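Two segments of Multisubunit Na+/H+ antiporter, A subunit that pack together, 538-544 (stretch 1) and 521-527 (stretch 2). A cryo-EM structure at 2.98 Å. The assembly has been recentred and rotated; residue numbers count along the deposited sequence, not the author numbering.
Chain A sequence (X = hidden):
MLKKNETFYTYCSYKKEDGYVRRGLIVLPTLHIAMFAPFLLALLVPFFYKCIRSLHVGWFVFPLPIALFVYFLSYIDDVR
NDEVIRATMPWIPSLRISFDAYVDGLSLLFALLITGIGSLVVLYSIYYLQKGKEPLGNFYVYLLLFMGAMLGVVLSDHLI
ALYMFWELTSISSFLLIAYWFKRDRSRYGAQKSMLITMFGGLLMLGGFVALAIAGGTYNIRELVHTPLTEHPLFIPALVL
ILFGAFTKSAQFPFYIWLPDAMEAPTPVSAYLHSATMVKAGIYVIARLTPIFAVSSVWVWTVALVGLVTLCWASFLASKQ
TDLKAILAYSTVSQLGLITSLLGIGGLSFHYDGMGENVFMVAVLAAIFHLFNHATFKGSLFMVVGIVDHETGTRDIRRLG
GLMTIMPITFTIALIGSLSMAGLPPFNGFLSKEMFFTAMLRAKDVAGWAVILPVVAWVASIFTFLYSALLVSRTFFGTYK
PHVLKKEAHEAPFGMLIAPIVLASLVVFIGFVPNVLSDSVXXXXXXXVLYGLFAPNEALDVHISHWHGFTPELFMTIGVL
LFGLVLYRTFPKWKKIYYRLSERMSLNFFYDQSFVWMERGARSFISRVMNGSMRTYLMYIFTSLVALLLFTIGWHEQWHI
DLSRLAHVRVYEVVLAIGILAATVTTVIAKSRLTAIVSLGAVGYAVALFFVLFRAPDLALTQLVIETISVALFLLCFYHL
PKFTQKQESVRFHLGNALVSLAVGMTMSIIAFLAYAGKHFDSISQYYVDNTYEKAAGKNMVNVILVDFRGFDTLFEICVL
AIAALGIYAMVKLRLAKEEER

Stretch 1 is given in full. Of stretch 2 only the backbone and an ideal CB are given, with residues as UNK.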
# COMPACT_ATOMS: atom_id res chain seq x y z
N ALA A 538 -78.65 -68.45 -72.92
CA ALA A 538 -77.78 -69.13 -73.88
C ALA A 538 -76.70 -69.94 -73.16
O ALA A 538 -76.40 -71.07 -73.56
CB ALA A 538 -77.14 -68.11 -74.82
N LEU A 539 -76.14 -69.37 -72.09
CA LEU A 539 -75.17 -70.10 -71.28
C LEU A 539 -75.82 -71.31 -70.61
O LEU A 539 -75.20 -72.38 -70.53
CB LEU A 539 -74.57 -69.17 -70.22
CG LEU A 539 -73.45 -69.76 -69.37
CD1 LEU A 539 -72.23 -70.04 -70.24
CD2 LEU A 539 -73.11 -68.84 -68.22
N ASP A 540 -77.07 -71.18 -70.18
CA ASP A 540 -77.76 -72.28 -69.52
C ASP A 540 -78.09 -73.41 -70.50
O ASP A 540 -77.89 -74.59 -70.18
CB ASP A 540 -79.03 -71.78 -68.84
CG ASP A 540 -78.73 -70.88 -67.66
OD1 ASP A 540 -77.67 -71.07 -67.02
OD2 ASP A 540 -79.55 -69.98 -67.36
N VAL A 541 -78.56 -73.07 -71.71
CA VAL A 541 -78.84 -74.10 -72.69
C VAL A 541 -77.58 -74.65 -73.34
O VAL A 541 -77.64 -75.68 -74.02
CB VAL A 541 -79.80 -73.62 -73.80
CG1 VAL A 541 -81.12 -73.15 -73.19
CG2 VAL A 541 -79.17 -72.53 -74.66
N HIS A 542 -76.43 -73.99 -73.15
CA HIS A 542 -75.18 -74.64 -73.53
C HIS A 542 -74.64 -75.54 -72.42
O HIS A 542 -73.97 -76.54 -72.71
CB HIS A 542 -74.13 -73.61 -73.93
CG HIS A 542 -72.89 -74.23 -74.48
ND1 HIS A 542 -72.82 -74.71 -75.77
CD2 HIS A 542 -71.70 -74.51 -73.91
CE1 HIS A 542 -71.63 -75.23 -75.98
NE2 HIS A 542 -70.93 -75.13 -74.86
N ILE A 543 -74.88 -75.18 -71.15
CA ILE A 543 -74.52 -76.07 -70.05
C ILE A 543 -75.35 -77.36 -70.10
O ILE A 543 -74.81 -78.46 -69.95
CB ILE A 543 -74.68 -75.34 -68.70
CG1 ILE A 543 -73.58 -74.30 -68.52
CG2 ILE A 543 -74.65 -76.31 -67.52
CD1 ILE A 543 -73.80 -73.38 -67.36
N SER A 544 -76.65 -77.24 -70.38
CA SER A 544 -77.50 -78.42 -70.48
C SER A 544 -77.22 -79.24 -71.74
O SER A 544 -77.62 -80.41 -71.80
CB SER A 544 -78.97 -78.03 -70.43
OG SER A 544 -79.80 -79.18 -70.52
N UNK A 521 -70.28 -73.98 -61.44
CA UNK A 521 -69.53 -73.50 -62.59
C UNK A 521 -70.24 -72.37 -63.31
O UNK A 521 -69.58 -71.57 -63.99
CB UNK A 521 -69.27 -74.65 -63.56
N UNK A 522 -71.56 -72.28 -63.20
CA UNK A 522 -72.26 -71.21 -63.90
C UNK A 522 -72.02 -69.83 -63.28
O UNK A 522 -71.67 -68.91 -64.04
CB UNK A 522 -73.76 -71.51 -63.92
N UNK A 523 -72.13 -69.60 -61.95
CA UNK A 523 -71.80 -68.26 -61.44
C UNK A 523 -70.33 -67.91 -61.53
O UNK A 523 -70.00 -66.72 -61.51
CB UNK A 523 -72.25 -68.14 -59.98
N UNK A 524 -69.44 -68.89 -61.66
CA UNK A 524 -68.05 -68.59 -62.00
C UNK A 524 -67.95 -67.93 -63.38
O UNK A 524 -67.22 -66.95 -63.55
CB UNK A 524 -67.21 -69.87 -61.96
N UNK A 525 -68.71 -68.43 -64.36
CA UNK A 525 -68.72 -67.83 -65.68
C UNK A 525 -69.40 -66.46 -65.65
O UNK A 525 -68.95 -65.52 -66.31
CB UNK A 525 -69.42 -68.75 -66.68
N UNK A 526 -70.46 -66.32 -64.85
CA UNK A 526 -71.07 -65.00 -64.69
C UNK A 526 -70.17 -64.02 -63.95
O UNK A 526 -70.38 -62.81 -64.06
CB UNK A 526 -72.40 -65.13 -63.95
N UNK A 527 -69.20 -64.51 -63.18
CA UNK A 527 -68.24 -63.64 -62.52
C UNK A 527 -67.13 -63.20 -63.47
O UNK A 527 -66.80 -62.01 -63.53
CB UNK A 527 -67.64 -64.35 -61.30

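Two helices cross at 143° between their N-to-C directions, closer to antiparallel than to parallel, with axes 11.3 Å apart at their closest. That gap is wide enough for side chains to fill. From stretch 1, Leu539 and Ile543, one helical turn apart, point toward the partner, and the carboxylate of Asp540 reaches in from the side.

At position 521 the ideal CB points sideways and nothing of stretch 1 lies within 5.5 Å, so this contact sets no strong preference; many helix-compatible residues would do. The deposited residue is Leu521, in the m, t rotamer, whose nearest approach to stretch 1 is the 6.0 Å from Leu521 CB to Ile543 CD1.

Position 522 is much more constrained. Its CB points toward stretch 1 and already sits 3.9 Å from Ile543 CD1, with Asp540 OD1 5.0 Å and Leu539 CD2 5.1 Å from that CB. A methyl placed there is in contact without growing further; alanine suits best, while serine or glycine would also be small enough. The residue is Ala522, and its CB lies 3.8 Å from Ile543 CD1. The backbone here is also where Asp540 and Ala522 bring their CA atoms nearest across the pair, 7.9 Å from CA to CA.

Position 523 turns its CB away from stretch 1. Phi is -69°, a value proline accepts, and the backbone N makes no bond to the preceding turn, so no amide hydrogen is needed there. Polar or apolar helix formers would fit as well, but proline is a natural candidate. It is Pro523, its ring puckered C-gamma exo, at the kink of the helix.

Position 524 is out of reach, and stretch 1 gives no guidance; it holds Ala524.

At position 525 the CB points toward stretch 1, 4.0 Å from Leu539 CD2. The surface offered is purely aliphatic at this spot, which favours a modest apolar residue such as valine, alanine or isoleucine. Val525 takes the place with chi1 at t, and its CG1 meets Leu539 CD2 at 3.7 Å.

Position 526 looks unpromising at first, since its CB points sideways with nothing within 5.5 Å. A long side chain, however, could swing back over the Leu539 methyl and continue toward the Asp540 carboxylate. An aromatic or a long aliphatic would cover the leucine, and a hydroxyl or a positive charge at the far end would suit the acid. Tyr526, with chi1 at m, lays one ring face against Leu539: Leu539 CD2 stands 4.0 Å from the ring centroid, 20° off the normal, a CH-pi contact, and 3.8 Å from Tyr526 CZ. Tyr526 OH approaches Asp540 OD1 at 3.7 Å without a hydrogen bond between them; the hydroxyl is hydrogen-bonded elsewhere in the structure.

Position 527 is again out of reach, and Ala527 fills it. The rule of the contact is simple: one leucine side chain packs against both Val525 and Tyr526, with CD2 making the closest approach to each, while a small residue at Ala522 receives Ile543.

Stretch 2 521-527: LAPAVYA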
# COMPACT_ATOMS: atom_id res chain seq x y z
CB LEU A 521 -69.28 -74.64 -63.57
CG LEU A 521 -68.46 -75.83 -63.10
CD1 LEU A 521 -68.36 -76.84 -64.23
CD2 LEU A 521 -67.10 -75.42 -62.62
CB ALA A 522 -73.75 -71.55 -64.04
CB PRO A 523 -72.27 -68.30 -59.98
CG PRO A 523 -73.23 -69.38 -59.92
CD PRO A 523 -72.70 -70.41 -60.85
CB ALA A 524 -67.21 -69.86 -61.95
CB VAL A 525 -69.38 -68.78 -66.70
CG1 VAL A 525 -69.43 -68.16 -68.09
CG2 VAL A 525 -68.62 -70.08 -66.76
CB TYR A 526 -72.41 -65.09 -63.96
CG TYR A 526 -73.54 -65.75 -64.73
CD1 TYR A 526 -74.15 -65.10 -65.79
CD2 TYR A 526 -74.03 -66.98 -64.35
CE1 TYR A 526 -75.19 -65.70 -66.49
CE2 TYR A 526 -75.06 -67.59 -65.04
CZ TYR A 526 -75.64 -66.94 -66.10
OH TYR A 526 -76.67 -67.55 -66.77
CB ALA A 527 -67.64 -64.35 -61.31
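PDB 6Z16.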